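Local coordinates for protein glutamate--tRNA ligase (PDB 6B1Z) that probably catalyses the ATP-dependent attachment of glutamate to its cognate tRNA, as a class I glutamyl-tRNA synthetase, at residues A[258-263]-A[343-348]; A[278-283]-A[292-297]; A[300-305]-A[350-355]; A[314-319]-A[331-336]. One frame throughout, in Å; residues are numbered along the deposited sequence.

Interaction 1: A[258-263]-A[343-348]; sequences LILKPE and GARFSA. With FMT (formic acid), chain D.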
loop_
_atom_site.group_PDB
_atom_site.type_symbol
_atom_site.label_atom_id
_atom_site.label_comp_id
_atom_site.label_asym_id
_atom_site.label_seq_id
_atom_site.Cartn_x
_atom_site.Cartn_y
_atom_site.Cartn_z
ATOM N N LEU A 258 -3.287 9.956 -9.137
ATOM C CA LEU A 258 -2.262 9.687 -8.132
ATOM C C LEU A 258 -2.731 10.120 -6.747
ATOM O O LEU A 258 -3.419 11.131 -6.592
ATOM C CB LEU A 258 -0.966 10.419 -8.501
ATOM C CG LEU A 258 -0.338 9.963 -9.823
ATOM C CD1 LEU A 258 0.873 10.823 -10.168
ATOM C CD2 LEU A 258 0.043 8.497 -9.770
ATOM N N ILE A 259 -2.361 9.325 -5.742
ATOM C CA ILE A 259 -2.639 9.659 -4.351
ATOM C C ILE A 259 -1.849 10.902 -3.976
ATOM O O ILE A 259 -0.658 11.021 -4.291
ATOM C CB ILE A 259 -2.291 8.469 -3.449
ATOM C CG1 ILE A 259 -3.157 7.256 -3.821
ATOM C CG2 ILE A 259 -2.449 8.850 -1.971
ATOM C CD1 ILE A 259 -2.703 5.939 -3.218
ATOM N N LEU A 260 -2.511 11.838 -3.311
ATOM C CA LEU A 260 -1.904 13.118 -2.990
ATOM C C LEU A 260 -1.220 13.095 -1.619
ATOM O O LEU A 260 -1.499 12.250 -0.761
ATOM C CB LEU A 260 -2.961 14.220 -3.046
ATOM C CG LEU A 260 -3.684 14.327 -4.391
ATOM C CD1 LEU A 260 -4.781 15.357 -4.309
ATOM C CD2 LEU A 260 -2.706 14.682 -5.501
ATOM N N LYS A 261 -0.306 14.049 -1.433
ATOM C CA LYS A 261 0.395 14.189 -0.163
ATOM C C LYS A 261 -0.591 14.489 0.965
ATOM O O LYS A 261 -1.668 15.051 0.735
ATOM C CB LYS A 261 1.418 15.322 -0.241
ATOM C CG LYS A 261 2.636 14.999 -1.061
ATOM C CD LYS A 261 3.695 16.081 -0.885
ATOM C CE LYS A 261 4.876 15.844 -1.802
ATOM N NZ LYS A 261 5.457 14.488 -1.603
ATOM N N PRO A 262 -0.238 14.148 2.206
ATOM C CA PRO A 262 -1.148 14.467 3.318
ATOM C C PRO A 262 -1.405 15.954 3.461
ATOM O O PRO A 262 -2.520 16.361 3.812
ATOM C CB PRO A 262 -0.418 13.899 4.544
ATOM C CG PRO A 262 0.524 12.883 4.007
ATOM C CD PRO A 262 0.943 13.386 2.650
ATOM N N GLU A 263 -0.398 16.776 3.203
ATOM C CA GLU A 263 -0.525 18.220 3.336
ATOM C C GLU A 263 0.308 18.880 2.252
ATOM O O GLU A 263 1.373 18.375 1.880
ATOM C CB GLU A 263 -0.095 18.697 4.742
ATOM C CG GLU A 263 -1.084 18.288 5.848
ATOM C CD GLU A 263 -0.530 18.426 7.262
ATOM O OE1 GLU A 263 0.598 18.939 7.419
ATOM O OE2 GLU A 263 -1.231 18.015 8.215
ATOM N N GLY A 343 -7.838 13.598 -7.321
ATOM C CA GLY A 343 -6.918 12.905 -6.433
ATOM C C GLY A 343 -7.397 12.929 -4.995
ATOM O O GLY A 343 -8.103 13.842 -4.559
ATOM N N ALA A 344 -6.998 11.899 -4.251
ATOM C CA ALA A 344 -7.340 11.750 -2.841
ATOM C C ALA A 344 -6.075 11.920 -2.011
ATOM O O ALA A 344 -5.048 11.311 -2.322
ATOM C CB ALA A 344 -7.971 10.376 -2.586
ATOM N N ARG A 345 -6.148 12.732 -0.959
ATOM C CA ARG A 345 -5.009 12.907 -0.060
ATOM C C ARG A 345 -4.852 11.702 0.856
ATOM O O ARG A 345 -5.824 11.234 1.465
ATOM C CB ARG A 345 -5.169 14.162 0.797
ATOM C CG ARG A 345 -4.933 15.462 0.070
ATOM C CD ARG A 345 -4.768 16.581 1.092
ATOM N NE ARG A 345 -4.669 17.900 0.479
ATOM C CZ ARG A 345 -3.527 18.471 0.103
ATOM N NH1 ARG A 345 -2.375 17.837 0.269
ATOM N NH2 ARG A 345 -3.537 19.682 -0.435
ATOM N N PHE A 346 -3.622 11.212 0.979
ATOM C CA PHE A 346 -3.365 10.198 1.990
ATOM C C PHE A 346 -3.503 10.808 3.382
ATOM O O PHE A 346 -3.109 11.952 3.612
ATOM C CB PHE A 346 -1.966 9.603 1.833
ATOM C CG PHE A 346 -1.650 8.599 2.897
ATOM C CD1 PHE A 346 -2.207 7.331 2.849
ATOM C CD2 PHE A 346 -0.859 8.946 3.984
ATOM C CE1 PHE A 346 -1.954 6.407 3.855
ATOM C CE2 PHE A 346 -0.608 8.025 4.997
ATOM C CZ PHE A 346 -1.152 6.762 4.931
ATOM N N SER A 347 -4.044 10.026 4.328
ATOM C CA SER A 347 -4.202 10.472 5.717
ATOM C C SER A 347 -3.670 9.405 6.660
ATOM O O SER A 347 -4.262 8.329 6.788
ATOM C CB SER A 347 -5.670 10.777 6.034
ATOM O OG SER A 347 -5.866 11.102 7.409
ATOM N N ALA A 348 -2.563 9.706 7.336
ATOM C CA ALA A 348 -2.082 8.805 8.369
ATOM C C ALA A 348 -3.091 8.708 9.512
ATOM O O ALA A 348 -3.283 7.631 10.092
ATOM C CB ALA A 348 -0.721 9.281 8.873
HETATM C C FMT D . -3.220 13.440 8.394
HETATM O O1 FMT D . -2.705 12.412 8.834
HETATM O O2 FMT D . -4.239 13.472 7.704
HETATM O O HOH W 1 -6.063 9.548 -5.703
HETATM O O HOH W 2 -4.449 14.225 4.731
#
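Leu260 and Arg345 pair their backbones in a single parallel-type bridge, just upstream of the Lys267-Leu268-Ser269 run that belongs to the KMSKS-type signature of class I synthetases. Leu260 N donates to Ala344 O at 2.8 Å and Leu260 O accepts from Phe346 N at 2.9 Å, so one residue is held by both neighbours of Arg345. Both bonds are nearly straight at the hydrogen. The leucine side chain lies over the glycine backbone, with CD1 of Leu260 3.6 Å from C of Gly343.

Arg345 runs out extended from CG to NE and brings NH1 to 2.9 Å from Lys261 O. That oxygen lies close to the guanidinium plane, whereas NH1 sits above the carbonyl plane; Gly264 O is a second acceptor for NH1. CB of Phe346 packs 3.9 Å from CG2 of Ile259. Its chi1 of 177° sets CG anti to the backbone N, and the ring's edge, at CD2, meets CG of Pro262. Ser347 OG caps helix 348-361 by bonding Lys350 N, and also donates to a formic acid, probably from the crystallisation liquor. Helix 26-41 packs against the contact, Arg30 on Ile259 and Leu26 on Phe346.

Interaction 2: A[278-283]-A[292-297]; sequences FPVFPL and NTSAGY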
loop_
_atom_site.group_PDB
_atom_site.type_symbol
_atom_site.label_atom_id
_atom_site.label_comp_id
_atom_site.label_asym_id
_atom_site.label_seq_id
_atom_site.Cartn_x
_atom_site.Cartn_y
_atom_site.Cartn_z
ATOM N N PHE A 278 4.937 7.244 8.841
ATOM C CA PHE A 278 4.059 6.145 8.481
ATOM C C PHE A 278 4.741 5.327 7.394
ATOM O O PHE A 278 5.621 5.831 6.685
ATOM C CB PHE A 278 2.663 6.615 8.023
ATOM C CG PHE A 278 2.676 7.589 6.871
ATOM C CD1 PHE A 278 2.748 7.136 5.556
ATOM C CD2 PHE A 278 2.560 8.951 7.097
ATOM C CE1 PHE A 278 2.747 8.033 4.497
ATOM C CE2 PHE A 278 2.555 9.852 6.045
ATOM C CZ PHE A 278 2.649 9.389 4.738
ATOM N N PRO A 279 4.383 4.057 7.262
ATOM C CA PRO A 279 5.035 3.211 6.265
ATOM C C PRO A 279 4.521 3.521 4.869
ATOM O O PRO A 279 3.479 4.156 4.672
ATOM C CB PRO A 279 4.668 1.786 6.702
ATOM C CG PRO A 279 3.440 1.928 7.514
ATOM C CD PRO A 279 3.435 3.307 8.108
ATOM N N VAL A 280 5.292 3.079 3.886
ATOM C CA VAL A 280 4.921 3.293 2.495
ATOM C C VAL A 280 4.736 1.997 1.720
ATOM O O VAL A 280 4.107 2.025 0.648
ATOM C CB VAL A 280 5.941 4.204 1.783
ATOM C CG1 VAL A 280 5.855 5.617 2.349
ATOM C CG2 VAL A 280 7.349 3.645 1.916
ATOM N N PHE A 281 5.214 0.864 2.224
ATOM C CA PHE A 281 5.054 -0.417 1.548
ATOM C C PHE A 281 4.219 -1.360 2.410
ATOM O O PHE A 281 4.260 -1.260 3.641
ATOM C CB PHE A 281 6.430 -1.043 1.279
ATOM C CG PHE A 281 7.402 -0.100 0.618
ATOM C CD1 PHE A 281 7.032 0.636 -0.500
ATOM C CD2 PHE A 281 8.678 0.064 1.136
ATOM C CE1 PHE A 281 7.933 1.506 -1.109
ATOM C CE2 PHE A 281 9.584 0.933 0.535
ATOM C CZ PHE A 281 9.205 1.652 -0.585
ATOM N N PRO A 282 3.453 -2.284 1.811
ATOM C CA PRO A 282 2.658 -3.203 2.652
ATOM C C PRO A 282 3.509 -4.104 3.532
ATOM O O PRO A 282 3.126 -4.377 4.679
ATOM C CB PRO A 282 1.834 -4.001 1.624
ATOM C CG PRO A 282 2.631 -3.899 0.334
ATOM C CD PRO A 282 3.224 -2.509 0.369
ATOM N N LEU A 283 4.661 -4.562 3.032
ATOM C CA LEU A 283 5.541 -5.484 3.735
ATOM C C LEU A 283 6.941 -4.898 3.795
ATOM O O LEU A 283 7.314 -4.043 2.985
ATOM C CB LEU A 283 5.600 -6.852 3.032
ATOM C CG LEU A 283 4.313 -7.437 2.466
ATOM C CD1 LEU A 283 4.608 -8.742 1.718
ATOM C CD2 LEU A 283 3.305 -7.692 3.567
ATOM N N ASN A 292 19.355 -1.229 3.861
ATOM C CA ASN A 292 18.426 -0.668 4.831
ATOM C C ASN A 292 17.013 -1.165 4.554
ATOM O O ASN A 292 16.595 -1.275 3.395
ATOM C CB ASN A 292 18.470 0.860 4.792
ATOM C CG ASN A 292 19.780 1.417 5.329
ATOM O OD1 ASN A 292 20.377 0.852 6.248
ATOM N ND2 ASN A 292 20.232 2.529 4.758
ATOM N N THR A 293 16.281 -1.461 5.626
ATOM C CA THR A 293 14.939 -2.024 5.534
ATOM C C THR A 293 13.894 -0.962 5.850
ATOM O O THR A 293 13.972 -0.297 6.891
ATOM C CB THR A 293 14.773 -3.213 6.482
ATOM O OG1 THR A 293 15.757 -4.211 6.176
ATOM C CG2 THR A 293 13.369 -3.818 6.348
ATOM N N SER A 294 12.927 -0.806 4.949
ATOM C CA SER A 294 11.730 -0.014 5.206
ATOM C C SER A 294 10.664 -0.925 5.815
ATOM O O SER A 294 10.272 -1.927 5.203
ATOM C CB SER A 294 11.231 0.631 3.912
ATOM O OG SER A 294 10.063 1.405 4.126
ATOM N N ALA A 295 10.201 -0.588 7.022
ATOM C CA ALA A 295 9.226 -1.426 7.711
ATOM C C ALA A 295 7.857 -1.290 7.055
ATOM O O ALA A 295 7.399 -0.181 6.772
ATOM C CB ALA A 295 9.146 -1.043 9.192
ATOM N N GLY A 296 7.210 -2.420 6.798
ATOM C CA GLY A 296 5.927 -2.393 6.127
ATOM C C GLY A 296 4.758 -2.142 7.077
ATOM O O GLY A 296 4.878 -2.221 8.303
ATOM N N TYR A 297 3.605 -1.833 6.474
ATOM C CA TYR A 297 2.359 -1.752 7.235
ATOM C C TYR A 297 2.154 -3.000 8.086
ATOM O O TYR A 297 1.797 -2.914 9.269
ATOM C CB TYR A 297 1.163 -1.561 6.297
ATOM C CG TYR A 297 0.934 -0.126 5.846
ATOM C CD1 TYR A 297 1.598 0.396 4.742
ATOM C CD2 TYR A 297 0.038 0.691 6.527
ATOM C CE1 TYR A 297 1.375 1.701 4.322
ATOM C CE2 TYR A 297 -0.188 1.988 6.116
ATOM C CZ TYR A 297 0.497 2.489 5.029
ATOM O OH TYR A 297 0.270 3.781 4.613
HETATM O O HOH W 3 1.884 4.821 2.719
HETATM O O HOH W 4 7.409 0.934 4.424
#
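Pro279 on Tyr297 makes a CH-pi contact at the neck of a small antiparallel hairpin, strands 285-286 and 293-294, where the loop leading in from helix 270-276 meets the chain coming back out. CG of Pro279 stands 3.5 Å from the centroid of the Tyr297 ring, only 6° off the ring normal, and the two side chains cross at about a right angle. The tyrosine ring is steered here by chi1 of -82°, which sets CG anti to its carbonyl carbon. Its backbone is fixed at the same time: Tyr297 N donates to Phe281 O at 3.0 Å.

Beside this bond the chains close to a CA-CA separation of 3.9 Å between Leu283 and Gly296, and the side of Gly296 where a side chain would point is filled by the Pro282-Leu283 backbone. Phe281 lies against Ser294, its CD2 3.6 Å from Ser294 OG, while CG2 of Val280 sits over the centre of one face of the same ring. Two waters bridge the segments. One donates to Pro279 O and is hydrogen-bonded to Tyr297 OH, 2.7 Å away, near the tyrosine plane; the other takes the N-H of Val280, donates to Ala295 O and joins Ser294 OG.

Phe281 also meets His25 edge-to-face. That histidine begins the His-Leu-Gly-Gly version of the HIGH signature, consistent with a hairpin base packed beside the class I active site.

Interaction 3: A[300-305]-A[350-355]; sequences EGYLPE and KAKWFN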
loop_
_atom_site.group_PDB
_atom_site.type_symbol
_atom_site.label_atom_id
_atom_site.label_comp_id
_atom_site.label_asym_id
_atom_site.label_seq_id
_atom_site.Cartn_x
_atom_site.Cartn_y
_atom_site.Cartn_z
ATOM N N GLU A 300 4.502 -3.088 11.069
ATOM C CA GLU A 300 4.187 -2.001 11.991
ATOM C C GLU A 300 2.889 -2.237 12.748
ATOM O O GLU A 300 2.516 -1.404 13.581
ATOM C CB GLU A 300 4.106 -0.666 11.234
ATOM C CG GLU A 300 5.468 -0.140 10.791
ATOM C CD GLU A 300 6.383 0.171 11.966
ATOM O OE1 GLU A 300 5.929 0.842 12.912
ATOM O OE2 GLU A 300 7.550 -0.271 11.954
ATOM N N GLY A 301 2.200 -3.346 12.507
ATOM C CA GLY A 301 1.022 -3.681 13.284
ATOM C C GLY A 301 -0.306 -3.290 12.677
ATOM O O GLY A 301 -1.329 -3.362 13.372
ATOM N N TYR A 302 -0.335 -2.896 11.403
ATOM C CA TYR A 302 -1.612 -2.616 10.752
ATOM C C TYR A 302 -2.303 -3.927 10.410
ATOM O O TYR A 302 -1.680 -4.850 9.877
ATOM C CB TYR A 302 -1.420 -1.758 9.493
ATOM C CG TYR A 302 -1.085 -0.312 9.793
ATOM C CD1 TYR A 302 0.226 0.084 10.048
ATOM C CD2 TYR A 302 -2.085 0.665 9.816
ATOM C CE1 TYR A 302 0.545 1.402 10.311
ATOM C CE2 TYR A 302 -1.768 2.005 10.086
ATOM C CZ TYR A 302 -0.464 2.355 10.341
ATOM O OH TYR A 302 -0.142 3.670 10.615
ATOM N N LEU A 303 -3.573 -4.039 10.785
ATOM C CA LEU A 303 -4.335 -5.242 10.505
ATOM C C LEU A 303 -4.717 -5.233 9.027
ATOM O O LEU A 303 -5.079 -4.183 8.503
ATOM C CB LEU A 303 -5.589 -5.284 11.380
ATOM C CG LEU A 303 -5.312 -5.195 12.884
ATOM C CD1 LEU A 303 -6.606 -4.925 13.638
ATOM C CD2 LEU A 303 -4.641 -6.469 13.372
ATOM N N PRO A 304 -4.582 -6.357 8.313
ATOM C CA PRO A 304 -4.811 -6.305 6.859
ATOM C C PRO A 304 -6.215 -5.865 6.479
ATOM O O PRO A 304 -6.384 -5.165 5.470
ATOM C CB PRO A 304 -4.509 -7.739 6.399
ATOM C CG PRO A 304 -4.642 -8.599 7.651
ATOM C CD PRO A 304 -4.178 -7.698 8.777
ATOM N N GLU A 305 -7.230 -6.239 7.262
ATOM C CA GLU A 305 -8.590 -5.804 6.973
ATOM C C GLU A 305 -8.734 -4.298 7.120
ATOM O O GLU A 305 -9.478 -3.665 6.361
ATOM C CB GLU A 305 -9.572 -6.505 7.901
ATOM C CG GLU A 305 -9.560 -8.023 7.769
ATOM C CD GLU A 305 -8.485 -8.706 8.618
ATOM O OE1 GLU A 305 -7.680 -8.025 9.318
ATOM O OE2 GLU A 305 -8.462 -9.960 8.590
ATOM N N LYS A 350 -6.363 8.813 9.297
ATOM C CA LYS A 350 -7.404 7.872 8.895
ATOM C C LYS A 350 -6.903 6.439 8.929
ATOM O O LYS A 350 -7.632 5.526 9.347
ATOM C CB LYS A 350 -7.903 8.223 7.499
ATOM C CG LYS A 350 -9.213 7.560 7.172
ATOM C CD LYS A 350 -10.318 8.259 7.915
ATOM C CE LYS A 350 -11.637 7.585 7.661
ATOM N NZ LYS A 350 -12.763 8.479 8.065
ATOM N N ALA A 351 -5.651 6.208 8.521
ATOM C CA ALA A 351 -5.129 4.844 8.569
ATOM C C ALA A 351 -5.083 4.326 10.000
ATOM O O ALA A 351 -5.445 3.167 10.266
ATOM C CB ALA A 351 -3.745 4.800 7.927
ATOM N N LYS A 352 -4.677 5.181 10.943
ATOM C CA LYS A 352 -4.636 4.770 12.339
ATOM C C LYS A 352 -6.041 4.599 12.903
ATOM O O LYS A 352 -6.295 3.679 13.690
ATOM C CB LYS A 352 -3.825 5.784 13.142
ATOM C CG LYS A 352 -2.346 5.702 12.771
ATOM C CD LYS A 352 -1.515 6.796 13.390
ATOM C CE LYS A 352 -0.045 6.538 13.139
ATOM N NZ LYS A 352 0.785 7.675 13.648
ATOM N N TRP A 353 -6.969 5.466 12.496
ATOM C CA TRP A 353 -8.355 5.338 12.951
ATOM C C TRP A 353 -8.951 4.014 12.494
ATOM O O TRP A 353 -9.589 3.314 13.284
ATOM C CB TRP A 353 -9.196 6.507 12.441
ATOM C CG TRP A 353 -10.680 6.410 12.753
ATOM C CD1 TRP A 353 -11.313 6.843 13.892
ATOM C CD2 TRP A 353 -11.711 5.882 11.898
ATOM N NE1 TRP A 353 -12.675 6.626 13.791
ATOM C CE2 TRP A 353 -12.942 6.033 12.582
ATOM C CE3 TRP A 353 -11.713 5.293 10.628
ATOM C CZ2 TRP A 353 -14.158 5.613 12.040
ATOM C CZ3 TRP A 353 -12.931 4.879 10.084
ATOM C CH2 TRP A 353 -14.134 5.045 10.791
ATOM N N PHE A 354 -8.750 3.657 11.220
ATOM C CA PHE A 354 -9.208 2.354 10.739
ATOM C C PHE A 354 -8.622 1.221 11.573
ATOM O O PHE A 354 -9.339 0.272 11.925
ATOM C CB PHE A 354 -8.846 2.157 9.263
ATOM C CG PHE A 354 -9.889 2.664 8.298
ATOM C CD1 PHE A 354 -11.132 2.034 8.178
ATOM C CD2 PHE A 354 -9.619 3.751 7.480
ATOM C CE1 PHE A 354 -12.089 2.501 7.274
ATOM C CE2 PHE A 354 -10.561 4.215 6.571
ATOM C CZ PHE A 354 -11.798 3.594 6.459
ATOM N N ASN A 355 -7.319 1.282 11.878
ATOM C CA ASN A 355 -6.707 0.212 12.666
ATOM C C ASN A 355 -7.372 0.111 14.029
ATOM O O ASN A 355 -7.692 -0.989 14.498
ATOM C CB ASN A 355 -5.195 0.410 12.831
ATOM C CG ASN A 355 -4.443 -0.934 12.780
ATOM O OD1 ASN A 355 -4.600 -1.691 11.820
ATOM N ND2 ASN A 355 -3.695 -1.263 13.837
#
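Asn355 and Tyr302 cross at about a right angle, the amide and ring planes 52° apart, and both side chains bear on the short turn that leads into helix 304-312. The amide does the gripping. Its OD1 accepts from Leu303 N at 2.8 Å, the donor lying in the amide carbonyl plane on a lone pair, and ND2 donates to Gly301 O at 3.2 Å. One side chain thus spans Tyr302 and holds the peptide groups before and after it, which fixes which way round the amide sits. Its chi1 of -143° is off a staggered position, perhaps a cost of making both bonds. ND2 has a further acceptor in Thr399 O.

Tyr302, with CG anti to its carbonyl carbon (chi1 -73°), reaches the helix with one edge: CE2 is 4.0 Å from CB of Ala351, and Ala351 O lies near the ring plane. Leu303 turns toward the helix as well, bringing CG to 3.7 Å from Asn355 OD1. Tyr302 is also edge-to-face with Tyr297 and with Phe400. With Leu303 as the N-cap residue, the two amide bonds make a side-chain-to-backbone tie between helix 348-361 and the start of helix 304-312.

Interaction 4: A[314-319]-A[331-336]; sequences LGWSPA and IKEFDL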
loop_
_atom_site.group_PDB
_atom_site.type_symbol
_atom_site.label_atom_id
_atom_site.label_comp_id
_atom_site.label_asym_id
_atom_site.label_seq_id
_atom_site.Cartn_x
_atom_site.Cartn_y
_atom_site.Cartn_z
ATOM N N LEU A 314 -9.449 5.602 -0.661
ATOM C CA LEU A 314 -8.651 6.647 -1.315
ATOM C C LEU A 314 -9.218 6.898 -2.711
ATOM O O LEU A 314 -8.652 6.526 -3.745
ATOM C CB LEU A 314 -7.177 6.251 -1.354
ATOM C CG LEU A 314 -6.483 6.156 0.010
ATOM C CD1 LEU A 314 -5.081 5.602 -0.147
ATOM C CD2 LEU A 314 -6.447 7.521 0.702
ATOM N N GLY A 315 -10.355 7.595 -2.742
ATOM C CA GLY A 315 -10.972 7.988 -3.990
ATOM C C GLY A 315 -12.234 7.240 -4.341
ATOM O O GLY A 315 -12.803 7.488 -5.408
ATOM N N TRP A 316 -12.692 6.329 -3.492
ATOM C CA TRP A 316 -13.970 5.667 -3.690
ATOM C C TRP A 316 -14.779 5.883 -2.428
ATOM O O TRP A 316 -14.249 5.745 -1.325
ATOM C CB TRP A 316 -13.796 4.171 -3.984
ATOM C CG TRP A 316 -15.081 3.368 -3.977
ATOM C CD1 TRP A 316 -16.140 3.499 -4.833
ATOM C CD2 TRP A 316 -15.417 2.293 -3.088
ATOM N NE1 TRP A 316 -17.121 2.585 -4.519
ATOM C CE2 TRP A 316 -16.701 1.834 -3.451
ATOM C CE3 TRP A 316 -14.759 1.682 -2.016
ATOM C CZ2 TRP A 316 -17.336 0.789 -2.783
ATOM C CZ3 TRP A 316 -15.393 0.649 -1.349
ATOM C CH2 TRP A 316 -16.670 0.213 -1.733
ATOM N N SER A 317 -16.031 6.284 -2.591
ATOM C CA SER A 317 -16.945 6.446 -1.465
ATOM C C SER A 317 -18.209 5.672 -1.797
ATOM O O SER A 317 -18.960 6.082 -2.706
ATOM C CB SER A 317 -17.240 7.917 -1.181
ATOM O OG SER A 317 -17.240 8.691 -2.370
ATOM N N PRO A 318 -18.461 4.551 -1.128
ATOM C CA PRO A 318 -19.700 3.809 -1.372
ATOM C C PRO A 318 -20.916 4.693 -1.138
ATOM O O PRO A 318 -20.921 5.558 -0.259
ATOM C CB PRO A 318 -19.632 2.661 -0.357
ATOM C CG PRO A 318 -18.684 3.132 0.694
ATOM C CD PRO A 318 -17.684 3.986 -0.014
ATOM N N ALA A 319 -21.952 4.467 -1.952
ATOM C CA ALA A 319 -23.124 5.336 -1.926
ATOM C C ALA A 319 -23.795 5.360 -0.558
ATOM O O ALA A 319 -24.469 6.340 -0.220
ATOM C CB ALA A 319 -24.126 4.901 -2.999
ATOM N N ILE A 331 -16.756 -5.995 -2.355
ATOM C CA ILE A 331 -17.057 -6.692 -3.608
ATOM C C ILE A 331 -18.500 -6.449 -4.029
ATOM O O ILE A 331 -18.790 -6.208 -5.210
ATOM C CB ILE A 331 -16.763 -8.200 -3.472
ATOM C CG1 ILE A 331 -15.253 -8.446 -3.432
ATOM C CG2 ILE A 331 -17.405 -8.969 -4.629
ATOM C CD1 ILE A 331 -14.859 -9.844 -2.963
ATOM N N LYS A 332 -19.429 -6.501 -3.076
ATOM C CA LYS A 332 -20.838 -6.381 -3.428
ATOM C C LYS A 332 -21.181 -4.991 -3.957
ATOM O O LYS A 332 -22.037 -4.863 -4.836
ATOM C CB LYS A 332 -21.704 -6.731 -2.216
ATOM N N GLU A 333 -20.527 -3.936 -3.464
ATOM C CA GLU A 333 -20.982 -2.596 -3.809
ATOM C C GLU A 333 -20.003 -1.795 -4.655
ATOM O O GLU A 333 -20.355 -0.682 -5.073
ATOM C CB GLU A 333 -21.335 -1.805 -2.546
ATOM C CG GLU A 333 -20.212 -1.551 -1.576
ATOM C CD GLU A 333 -20.694 -0.750 -0.379
ATOM O OE1 GLU A 333 -21.528 0.158 -0.578
ATOM O OE2 GLU A 333 -20.261 -1.035 0.758
ATOM N N PHE A 334 -18.818 -2.328 -4.956
ATOM C CA PHE A 334 -17.845 -1.563 -5.730
ATOM C C PHE A 334 -18.383 -1.236 -7.115
ATOM O O PHE A 334 -18.830 -2.118 -7.856
ATOM C CB PHE A 334 -16.530 -2.327 -5.868
ATOM C CG PHE A 334 -15.438 -1.520 -6.536
ATOM C CD1 PHE A 334 -14.845 -0.458 -5.872
ATOM C CD2 PHE A 334 -15.041 -1.804 -7.834
ATOM C CE1 PHE A 334 -13.843 0.303 -6.481
ATOM C CE2 PHE A 334 -14.043 -1.061 -8.460
ATOM C CZ PHE A 334 -13.440 -0.001 -7.778
ATOM N N ASP A 335 -18.327 0.046 -7.461
ATOM C CA ASP A 335 -18.756 0.543 -8.762
ATOM C C ASP A 335 -17.634 1.423 -9.288
ATOM O O ASP A 335 -17.380 2.501 -8.743
ATOM C CB ASP A 335 -20.068 1.316 -8.642
ATOM C CG ASP A 335 -20.612 1.766 -9.983
ATOM O OD1 ASP A 335 -19.907 1.642 -11.011
ATOM O OD2 ASP A 335 -21.765 2.246 -10.000
ATOM N N LEU A 336 -16.952 0.947 -10.330
ATOM C CA LEU A 336 -15.826 1.680 -10.890
ATOM C C LEU A 336 -16.247 3.060 -11.377
ATOM O O LEU A 336 -15.439 3.998 -11.363
ATOM C CB LEU A 336 -15.218 0.858 -12.026
ATOM C CG LEU A 336 -13.854 1.212 -12.594
ATOM C CD1 LEU A 336 -12.783 1.237 -11.505
ATOM C CD2 LEU A 336 -13.531 0.210 -13.685
HETATM O O HOH W 5 -19.707 1.866 -5.330
#
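Trp316 is the centrepiece, its indole held between Phe334 on one face and Pro318 of its own segment on the opposite face. The phenyl ring comes edge-on: CD1 of Phe334 stands 3.8 Å from CE2 of Trp316, and the ring centroids are 5.0 Å apart with planes at 62°, a T-shaped (edge-to-face) stack on the five-membered ring. Trp316 CG is anti to its backbone N (chi1 170°), which starts the indole toward the end of helix 327-333. Phe334 is the first residue to leave that helix, and Trp316 lies in the loop after helix 304-312, so the stack joins two successive helical elements of the chain. Tyr34 of helix 26-41 touches both Trp316 and Phe334.

Glu333 approaches the indole from its rim, CG lying near the ring plane 3.9 Å from CZ2 of Trp316, with the carboxylate turned almost perpendicular to the ring. The chain then extends past it, and OE1 of Glu333 reaches 3.1 Å from CB of Pro318. The same oxygen is close to Asp320 OD2, a like charge that may favour protonation of one of the two acids. A water accepts from Trp316 NE1 at 2.8 Å and donates to the backbone O of Glu333.

How the interactions relate
All four contacts lie in the class I catalytic part of the sequence, in the middle of the elongated chain. Along the chain, interaction 1 spans the longest interval, and interactions 2 and 4 both fall within it; interaction 3 opens after interaction 2 and closes just beyond the second segment of interaction 1. Interaction 1 is the hub. Its centre is about 17 Å from that of interaction 2, where Phe346 meets Phe278 and Tyr297, and about 18 Å from interaction 4, where Ala344 touches Leu314 and Gly315. Interactions 2 and 3, centres about 13 Å apart, are joined through Tyr297 and Tyr302. Interactions 1 to 3 thus probably connect the signature loops with helix 348-361, while interaction 4, touching neither 2 nor 3, joins loop 314-319 to the end of helix 327-333.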